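Local coordinates for protein probable ATP-dependent kinase TDA10 (Saccharomyces cerevisiae, PDB 1ODF) that probably acts as an ATP-dependent kinase of the GLYK family, with a specificity that is not yet known and a fold close to bacterial pantothenate kinase, at residues 90-95 with 179-184; 216-221 with 244-249. All blocks are in the same frame, centred on the assembly; numbering follows the deposited sequence.

Contact 1 of 2, residues 90-95 with 179-184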
loop_
_atom_site.group_PDB
_atom_site.type_symbol
_atom_site.label_atom_id
_atom_site.label_comp_id
_atom_site.label_asym_id
_atom_site.label_seq_id
_atom_site.Cartn_x
_atom_site.Cartn_y
_atom_site.Cartn_z
ATOM N N ASN A 90 4.679 12.147 19.655
ATOM C CA ASN A 90 4.973 11.942 18.244
ATOM C C ASN A 90 3.733 12.378 17.463
ATOM O O ASN A 90 2.717 11.680 17.453
ATOM C CB ASN A 90 5.282 10.465 17.982
ATOM C CG ASN A 90 5.841 10.225 16.598
ATOM O OD1 ASN A 90 5.223 10.593 15.601
ATOM N ND2 ASN A 90 7.017 9.606 16.526
ATOM N N LYS A 91 3.813 13.534 16.815
ATOM C CA LYS A 91 2.672 14.044 16.068
ATOM C C LYS A 91 2.311 13.211 14.840
ATOM O O LYS A 91 1.157 13.202 14.407
ATOM C CB LYS A 91 2.910 15.505 15.668
ATOM C CG LYS A 91 2.796 16.482 16.838
ATOM C CD LYS A 91 2.691 17.948 16.395
ATOM C CE LYS A 91 4.046 18.577 16.084
ATOM N NZ LYS A 91 4.717 17.956 14.912
ATOM N N LEU A 92 3.289 12.502 14.285
ATOM C CA LEU A 92 3.043 11.674 13.109
ATOM C C LEU A 92 2.231 10.412 13.425
ATOM O O LEU A 92 1.613 9.817 12.534
ATOM C CB LEU A 92 4.373 11.281 12.462
ATOM C CG LEU A 92 5.229 12.445 11.957
ATOM C CD1 LEU A 92 6.513 11.906 11.366
ATOM C CD2 LEU A 92 4.462 13.239 10.918
ATOM N N LEU A 93 2.217 10.009 14.694
ATOM C CA LEU A 93 1.489 8.809 15.085
ATOM C C LEU A 93 0.120 9.082 15.684
ATOM O O LEU A 93 -0.616 8.148 16.027
ATOM C CB LEU A 93 2.330 7.977 16.056
ATOM C CG LEU A 93 3.532 7.294 15.393
ATOM C CD1 LEU A 93 4.320 6.523 16.438
ATOM C CD2 LEU A 93 3.040 6.356 14.270
ATOM N N GLN A 94 -0.221 10.359 15.816
ATOM C CA GLN A 94 -1.519 10.736 16.358
ATOM C C GLN A 94 -2.538 10.520 15.244
ATOM O O GLN A 94 -2.474 11.169 14.194
ATOM C CB GLN A 94 -1.517 12.205 16.794
ATOM C CG GLN A 94 -0.524 12.539 17.899
ATOM C CD GLN A 94 -0.673 11.638 19.116
ATOM O OE1 GLN A 94 -1.787 11.366 19.572
ATOM N NE2 GLN A 94 0.457 11.174 19.653
ATOM N N GLY A 95 -3.464 9.595 15.475
ATOM C CA GLY A 95 -4.476 9.297 14.481
ATOM C C GLY A 95 -3.977 8.324 13.425
ATOM O O GLY A 95 -2.774 8.241 13.162
ATOM N N THR A 179 14.773 11.772 11.864
ATOM C CA THR A 179 14.847 12.395 13.169
ATOM C C THR A 179 13.458 12.595 13.745
ATOM O O THR A 179 12.454 12.267 13.110
ATOM C CB THR A 179 15.528 13.756 13.086
ATOM O OG1 THR A 179 15.716 14.272 14.409
ATOM C CG2 THR A 179 14.665 14.728 12.276
ATOM N N GLY A 180 13.414 13.140 14.955
ATOM C CA GLY A 180 12.150 13.401 15.610
ATOM C C GLY A 180 11.146 12.270 15.553
ATOM O O GLY A 180 11.456 11.119 15.874
ATOM N N ASP A 181 9.933 12.602 15.129
ATOM C CA ASP A 181 8.857 11.626 15.057
ATOM C C ASP A 181 9.102 10.494 14.061
ATOM O O ASP A 181 8.485 9.431 14.165
ATOM C CB ASP A 181 7.534 12.332 14.728
ATOM C CG ASP A 181 7.152 13.384 15.768
ATOM O OD1 ASP A 181 7.435 13.174 16.968
ATOM O OD2 ASP A 181 6.550 14.413 15.389
ATOM N N MET A 182 9.998 10.710 13.103
ATOM C CA MET A 182 10.277 9.683 12.105
ATOM C C MET A 182 11.042 8.499 12.657
ATOM O O MET A 182 11.027 7.422 12.072
ATOM C CB MET A 182 11.043 10.263 10.916
ATOM C CG MET A 182 10.157 10.959 9.899
ATOM S SD MET A 182 8.757 9.926 9.379
ATOM C CE MET A 182 9.609 8.647 8.364
ATOM N N VAL A 183 11.708 8.699 13.783
ATOM C CA VAL A 183 12.481 7.637 14.401
ATOM C C VAL A 183 11.602 6.432 14.716
ATOM O O VAL A 183 11.953 5.298 14.384
ATOM C CB VAL A 183 13.165 8.148 15.684
ATOM C CG1 VAL A 183 13.745 6.985 16.486
ATOM C CG2 VAL A 183 14.262 9.137 15.304
ATOM N N ASP A 184 10.459 6.676 15.348
ATOM C CA ASP A 184 9.543 5.593 15.685
ATOM C C ASP A 184 8.865 5.043 14.426
ATOM O O ASP A 184 8.661 3.836 14.296
ATOM C CB ASP A 184 8.469 6.076 16.668
ATOM C CG ASP A 184 9.044 6.512 18.008
ATOM O OD1 ASP A 184 9.677 5.678 18.698
ATOM O OD2 ASP A 184 8.858 7.693 18.371
#
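Asn-90 grips the backbone of Asp-181 with its side-chain amide, joining the loop between helices 77-86 and 104-114 to a type II' beta turn, Thr-179 to Met-182, that leads into helix 182-195. The bond from Asn-90 ND2 to Asp-181 O is 2.8 Å long and nearly straight (165° at the hydrogen), lying in the carbonyl plane on a lone pair. Asn-90 ND2 gives a second bond, 3.2 Å, to Asp-184 OD2, which accepts through its anti lone pair. Asn-90 CG stands anti to the backbone N, beside the carbonyl carbon, and weak bonds from Leu-92 N and Leu-93 N to OD1 help to position the amide. The Asn-90 and Asp-181 side chains slide past each other in opposite directions, their planes 36° apart. Asp-181 OD2 meanwhile takes a weak bond from Lys-91 N, and Lys-91 NZ stays 4.0 Å from that OD2, beyond a salt bridge. Apolar atoms close the flank: Leu-92 CD1 touches Asp-181 CB and, at 3.6 Å, Met-182 SD. An alanine at Asn-90 would probably leave both Asp-181 O and Asp-184 OD2 without this donor and the turn less firmly tied to the loop. In the second shell, Met-182 also packs on Pro-250 and Tyr-255 of helix 249-262. Asn-90 O receives Leu-93 N from one face of its carbonyl plane and Gln-94 NE2, 3.2 Å away, from the opposite face.

Contact 2 of 2, residues 216-221 with 244-249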
loop_
_atom_site.group_PDB
_atom_site.type_symbol
_atom_site.label_atom_id
_atom_site.label_comp_id
_atom_site.label_asym_id
_atom_site.label_seq_id
_atom_site.Cartn_x
_atom_site.Cartn_y
_atom_site.Cartn_z
ATOM N N ASN A 216 3.661 16.729 -6.323
ATOM C CA ASN A 216 2.441 16.531 -7.089
ATOM C C ASN A 216 1.387 16.029 -6.114
ATOM O O ASN A 216 0.187 16.213 -6.323
ATOM C CB ASN A 216 2.655 15.488 -8.191
ATOM C CG ASN A 216 3.466 16.026 -9.356
ATOM O OD1 ASN A 216 3.709 15.323 -10.340
ATOM N ND2 ASN A 216 3.887 17.279 -9.251
ATOM N N VAL A 217 1.851 15.395 -5.042
ATOM C CA VAL A 217 0.961 14.856 -4.027
ATOM C C VAL A 217 0.092 15.953 -3.414
ATOM O O VAL A 217 -1.100 15.744 -3.203
ATOM C CB VAL A 217 1.760 14.116 -2.918
ATOM C CG1 VAL A 217 0.834 13.704 -1.778
ATOM C CG2 VAL A 217 2.424 12.880 -3.506
ATOM N N TYR A 218 0.679 17.114 -3.128
ATOM C CA TYR A 218 -0.100 18.215 -2.563
ATOM C C TYR A 218 -1.190 18.566 -3.560
ATOM O O TYR A 218 -2.374 18.637 -3.215
ATOM C CB TYR A 218 0.762 19.458 -2.323
ATOM C CG TYR A 218 1.728 19.343 -1.169
ATOM C CD1 TYR A 218 3.058 18.969 -1.382
ATOM C CD2 TYR A 218 1.317 19.609 0.137
ATOM C CE1 TYR A 218 3.952 18.867 -0.320
ATOM C CE2 TYR A 218 2.202 19.508 1.209
ATOM C CZ TYR A 218 3.518 19.137 0.971
ATOM O OH TYR A 218 4.396 19.018 2.022
ATOM N N GLY A 219 -0.778 18.772 -4.806
ATOM C CA GLY A 219 -1.721 19.112 -5.852
ATOM C C GLY A 219 -2.883 18.146 -5.943
ATOM O O GLY A 219 -4.040 18.558 -5.913
ATOM N N TRP A 220 -2.578 16.857 -6.045
ATOM C CA TRP A 220 -3.612 15.837 -6.154
ATOM C C TRP A 220 -4.605 15.838 -4.994
ATOM O O TRP A 220 -5.792 15.589 -5.192
ATOM C CB TRP A 220 -2.974 14.455 -6.281
ATOM C CG TRP A 220 -2.119 14.289 -7.502
ATOM C CD1 TRP A 220 -2.277 14.916 -8.705
ATOM C CD2 TRP A 220 -1.018 13.385 -7.664
ATOM N NE1 TRP A 220 -1.350 14.454 -9.607
ATOM C CE2 TRP A 220 -0.564 13.514 -8.995
ATOM C CE3 TRP A 220 -0.374 12.476 -6.814
ATOM C CZ2 TRP A 220 0.505 12.768 -9.498
ATOM C CZ3 TRP A 220 0.691 11.734 -7.316
ATOM C CH2 TRP A 220 1.119 11.886 -8.647
ATOM N N ARG A 221 -4.134 16.111 -3.784
ATOM C CA ARG A 221 -5.047 16.126 -2.649
ATOM C C ARG A 221 -5.827 17.443 -2.562
ATOM O O ARG A 221 -6.952 17.471 -2.057
ATOM C CB ARG A 221 -4.299 15.868 -1.341
ATOM C CG ARG A 221 -5.239 15.655 -0.156
ATOM C CD ARG A 221 -6.284 14.577 -0.473
ATOM N NE ARG A 221 -7.419 14.626 0.447
ATOM C CZ ARG A 221 -7.480 13.989 1.613
ATOM N NH1 ARG A 221 -8.559 14.109 2.376
ATOM N NH2 ARG A 221 -6.480 13.214 2.007
ATOM N N PHE A 244 -2.042 18.000 6.348
ATOM C CA PHE A 244 -2.325 16.585 6.173
ATOM C C PHE A 244 -1.190 15.918 5.404
ATOM O O PHE A 244 -0.601 14.948 5.880
ATOM C CB PHE A 244 -3.636 16.379 5.404
ATOM C CG PHE A 244 -3.959 14.929 5.137
ATOM C CD1 PHE A 244 -4.539 14.133 6.125
ATOM C CD2 PHE A 244 -3.639 14.342 3.909
ATOM C CE1 PHE A 244 -4.796 12.772 5.893
ATOM C CE2 PHE A 244 -3.889 12.988 3.675
ATOM C CZ PHE A 244 -4.469 12.203 4.671
ATOM N N VAL A 245 -0.892 16.449 4.218
ATOM C CA VAL A 245 0.158 15.902 3.368
ATOM C C VAL A 245 1.535 15.967 4.026
ATOM O O VAL A 245 2.338 15.049 3.878
ATOM C CB VAL A 245 0.192 16.624 1.994
ATOM C CG1 VAL A 245 1.280 16.031 1.101
ATOM C CG2 VAL A 245 -1.164 16.492 1.315
ATOM N N ASP A 246 1.800 17.042 4.761
ATOM C CA ASP A 246 3.081 17.203 5.440
ATOM C C ASP A 246 3.382 16.003 6.337
ATOM O O ASP A 246 4.540 15.704 6.619
ATOM C CB ASP A 246 3.084 18.490 6.283
ATOM C CG ASP A 246 3.309 19.747 5.443
ATOM O OD1 ASP A 246 3.175 20.867 5.980
ATOM O OD2 ASP A 246 3.623 19.620 4.246
ATOM N N ARG A 247 2.332 15.325 6.792
ATOM C CA ARG A 247 2.499 14.157 7.648
ATOM C C ARG A 247 3.147 12.994 6.893
ATOM O O ARG A 247 3.819 12.160 7.493
ATOM C CB ARG A 247 1.143 13.707 8.196
ATOM C CG ARG A 247 0.673 14.463 9.423
ATOM C CD ARG A 247 -0.844 14.398 9.561
ATOM N NE ARG A 247 -1.385 13.035 9.527
ATOM C CZ ARG A 247 -1.275 12.148 10.513
ATOM N NH1 ARG A 247 -0.634 12.466 11.636
ATOM N NH2 ARG A 247 -1.832 10.947 10.384
ATOM N N TYR A 248 2.951 12.951 5.579
ATOM C CA TYR A 248 3.497 11.873 4.760
ATOM C C TYR A 248 4.812 12.200 4.050
ATOM O O TYR A 248 5.604 11.305 3.765
ATOM C CB TYR A 248 2.457 11.450 3.725
ATOM C CG TYR A 248 1.197 10.884 4.331
ATOM C CD1 TYR A 248 1.013 9.507 4.443
ATOM C CD2 TYR A 248 0.179 11.726 4.789
ATOM C CE1 TYR A 248 -0.156 8.976 4.996
ATOM C CE2 TYR A 248 -0.990 11.208 5.345
ATOM C CZ TYR A 248 -1.152 9.832 5.444
ATOM O OH TYR A 248 -2.306 9.310 5.991
ATOM N N MET A 249 5.040 13.479 3.767
ATOM C CA MET A 249 6.257 13.907 3.084
ATOM C C MET A 249 7.579 13.398 3.665
ATOM O O MET A 249 8.496 13.064 2.916
ATOM C CB MET A 249 6.296 15.432 3.004
ATOM C CG MET A 249 5.510 15.995 1.844
ATOM S SD MET A 249 6.208 15.431 0.291
ATOM C CE MET A 249 4.729 14.882 -0.526
#
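Val-245 and Val-217 meet methyl to methyl, CG1 to CG1 at 3.7 Å, in the apolar centre where helix 216-232 packs on the end of helix 238-246 and the start of helix 249-262. The same Val-245 CG1, anti to its backbone N, also sits over one face of the Tyr-218 ring. Val-245 CG1 lies 3.7 Å from the centroid of the Tyr-218 ring and 15° off the normal, a CH-pi contact displaced toward the rim. The bent Met-249 chain brings its CE within 3.9 Å of Val-217 CB. Its sulfur makes an oblique Met-aromatic contact with the Tyr-218 ring, Met-249 SD lying 5.2 Å from the centroid.

This helix packing lies beside the predicted ATP site, whose loop fits a P-loop (Walker A): the Val-217 side chain is about 4 Å from that of Pro-39, predicted to bind ATP. Tyr-248, whose ring atom CE2 lies over one face of the Phe-244 ring, carries the packing on to Gln-40 of the same loop and, edge-to-face, to Trp-161. His-242 stacks on the Tyr-218 ring.

At its margins the contact turns polar. The Arg-221 guanidinium makes a cation-pi contact with Phe-244, Arg-221 CZ lying over the ring face, 4.7 Å from its centroid. The two planes are 69° apart, and Arg-221 NH2 is the guanidinium atom nearest the ring, 3.1 Å from Phe-244 CE2. At the other polar margin, by the exposed Asp-246, Tyr-218 OH and Asp-246 OD2 are modelled only 2.4 Å apart, so a hydrogen bond from the hydroxyl is plausible but its exact length doubtful; OD2 lies at the ring edge, near its plane.

From the N terminus the chain passes strand 32-37 and the P-loop before reaching 90-95, the first half of contact 1. It then runs through helix 104-114, the small antiparallel sheet and strand 155-160 before 179-184 closes a loop of 83 intervening residues. Only after strand 204-211 does contact 2 open, so the two stand in series, neither nesting nor crossing. Contact 2 closes a much shorter, largely helical loop of 22 residues. Their centres lie about 17 Å apart, yet they meet where the Arg-247 guanidinium packs against backbone carbonyls of 90-95. Helix 249-262, which starts at the last residue of contact 2, also receives Met-182 of contact 1.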